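Local coordinates for dihydropteroate synthase (Stenotrophomonas maltophilia, PDB 7L6P), which probably catalyses the condensation of para-aminobenzoate with 6-hydroxymethyl-7,8-dihydropterin diphosphate to give 7,8-dihydropteroate, a magnesium-dependent step of folate biosynthesis, at residues A[137-142]-A[179-184]. Numbering follows the deposited sequence.
Sequences GALDAA and VQRLFA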
loop_
_atom_site.group_PDB
_atom_site.type_symbol
_atom_site.label_atom_id
_atom_site.label_comp_id
_atom_site.label_asym_id
_atom_site.label_seq_id
_atom_site.Cartn_x
_atom_site.Cartn_y
_atom_site.Cartn_z
ATOM N N GLY A 137 31.886 -18.600 -14.908
ATOM C CA GLY A 137 31.265 -18.823 -16.207
ATOM C C GLY A 137 29.925 -18.136 -16.437
ATOM O O GLY A 137 29.393 -18.202 -17.551
ATOM N N ALA A 138 29.330 -17.533 -15.416
ATOM C CA ALA A 138 27.999 -16.955 -15.562
ATOM C C ALA A 138 28.002 -15.758 -16.508
ATOM O O ALA A 138 27.083 -15.587 -17.323
ATOM C CB ALA A 138 27.477 -16.537 -14.191
ATOM N N LEU A 139 29.016 -14.905 -16.381
ATOM C CA LEU A 139 29.083 -13.688 -17.170
ATOM C C LEU A 139 29.036 -13.994 -18.664
ATOM O O LEU A 139 28.210 -13.440 -19.398
ATOM C CB LEU A 139 30.351 -12.939 -16.792
ATOM C CG LEU A 139 30.493 -11.472 -17.130
ATOM C CD1 LEU A 139 29.339 -10.705 -16.528
ATOM C CD2 LEU A 139 31.839 -10.985 -16.591
ATOM N N ASP A 140 29.915 -14.881 -19.130
ATOM C CA ASP A 140 29.957 -15.196 -20.555
ATOM C C ASP A 140 28.730 -15.978 -20.992
ATOM O O ASP A 140 28.244 -15.796 -22.116
ATOM C CB ASP A 140 31.217 -15.986 -20.901
ATOM C CG ASP A 140 32.468 -15.144 -20.848
ATOM O OD1 ASP A 140 32.350 -13.911 -21.031
ATOM O OD2 ASP A 140 33.574 -15.724 -20.669
ATOM N N ALA A 141 28.222 -16.862 -20.132
ATOM C CA ALA A 141 27.103 -17.698 -20.540
ATOM C C ALA A 141 25.866 -16.850 -20.793
ATOM O O ALA A 141 25.201 -17.006 -21.820
ATOM C CB ALA A 141 26.833 -18.767 -19.477
ATOM N N ALA A 142 25.566 -15.929 -19.874
ATOM C CA ALA A 142 24.400 -15.058 -19.995
ATOM C C ALA A 142 24.547 -14.054 -21.143
ATOM O O ALA A 142 23.548 -13.676 -21.781
ATOM C CB ALA A 142 24.168 -14.339 -18.670
ATOM N N VAL A 179 27.763 -0.679 -10.176
ATOM C CA VAL A 179 28.583 -0.054 -11.215
ATOM C C VAL A 179 29.588 -1.055 -11.779
ATOM O O VAL A 179 29.805 -1.117 -12.997
ATOM C CB VAL A 179 29.291 1.201 -10.673
ATOM C CG1 VAL A 179 30.494 1.547 -11.546
ATOM C CG2 VAL A 179 28.337 2.374 -10.613
ATOM N N GLN A 180 30.187 -1.882 -10.910
ATOM C CA GLN A 180 31.241 -2.790 -11.352
ATOM C C GLN A 180 30.690 -4.006 -12.068
ATOM O O GLN A 180 31.299 -4.477 -13.031
ATOM C CB GLN A 180 32.102 -3.221 -10.160
ATOM C CG GLN A 180 33.416 -3.822 -10.532
ATOM C CD GLN A 180 33.339 -5.315 -10.748
ATOM O OE1 GLN A 180 32.385 -5.963 -10.336
ATOM N NE2 GLN A 180 34.345 -5.874 -11.419
ATOM N N ARG A 181 29.530 -4.494 -11.653
ATOM C CA ARG A 181 28.877 -5.584 -12.368
ATOM C C ARG A 181 28.397 -5.124 -13.740
ATOM O O ARG A 181 28.463 -5.886 -14.709
ATOM C CB ARG A 181 27.704 -6.130 -11.541
ATOM C CG ARG A 181 28.062 -6.601 -10.147
ATOM C CD ARG A 181 29.295 -7.489 -10.154
ATOM N NE ARG A 181 29.142 -8.635 -11.044
ATOM C CZ ARG A 181 30.157 -9.235 -11.661
ATOM N NH1 ARG A 181 31.406 -8.831 -11.495
ATOM N NH2 ARG A 181 29.910 -10.259 -12.478
ATOM N N LEU A 182 27.889 -3.889 -13.840
ATOM C CA LEU A 182 27.491 -3.368 -15.147
ATOM C C LEU A 182 28.695 -3.236 -16.071
ATOM O O LEU A 182 28.634 -3.644 -17.236
ATOM C CB LEU A 182 26.770 -2.023 -14.999
ATOM C CG LEU A 182 25.333 -2.035 -14.414
ATOM C CD1 LEU A 182 24.909 -0.652 -13.912
ATOM C CD2 LEU A 182 24.321 -2.546 -15.431
ATOM N N PHE A 183 29.819 -2.713 -15.562
ATOM C CA PHE A 183 31.015 -2.615 -16.397
ATOM C C PHE A 183 31.522 -3.986 -16.814
ATOM O O PHE A 183 31.912 -4.180 -17.968
ATOM C CB PHE A 183 32.133 -1.843 -15.710
ATOM C CG PHE A 183 33.383 -1.773 -16.542
ATOM C CD1 PHE A 183 33.487 -0.844 -17.570
ATOM C CD2 PHE A 183 34.446 -2.637 -16.309
ATOM C CE1 PHE A 183 34.616 -0.775 -18.362
ATOM C CE2 PHE A 183 35.573 -2.588 -17.076
ATOM C CZ PHE A 183 35.674 -1.639 -18.123
ATOM N N ALA A 184 31.566 -4.939 -15.883
ATOM C CA ALA A 184 32.002 -6.280 -16.256
ATOM C C ALA A 184 31.066 -6.871 -17.305
ATOM O O ALA A 184 31.518 -7.489 -18.276
ATOM C CB ALA A 184 32.079 -7.177 -15.017
#
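The guanidinium of Arg181 is the flat group here, and Leu139 meets it obliquely: methyl CD1 lies 4.1 Å from Arg181 NH2, neither squarely over a face nor in line with an edge. The setting is the outer layer of a TIM barrel, the fold of the pterin-binding enzymes, where helices 138-145 and 170-188 both pack outside the parallel strands, following strands 126-129 and 149-152 respectively. Close to the guanidinium plane, Arg181 NH1 donates to Gln180 OE1 at 3.2 Å. That bond is moderately straight, with an N-H...O angle of 156°. Arg181 NE gives its hydrogen to the carbonyl O of Gly132, which ties helix 170-188 directly to the loop leading into helix 138-145, and NH2 also has a hydrogen-bond partner outside the two segments. Together these bonds should limit rotation of the buried group. The arginine chain reaches this place by folding rather than extending, with bends at chi2 and chi3; its side chain also touches Leu151 of strand 149-152.

Between the two segments the contact is small, 117 Å² summed over both sides, and Leu139 is the sole residue of 137-142 that contributes. Its CG stands anti to the backbone N (chi1 -162°), which carries the forked end across to the other helix. There the two methyls go to different residues. Leu133 and Ala188 also touch this leucine. On the second branch, Leu139 CD2 rests 4.1 Å from Ala184 CB and 3.9 Å from Ala184 O.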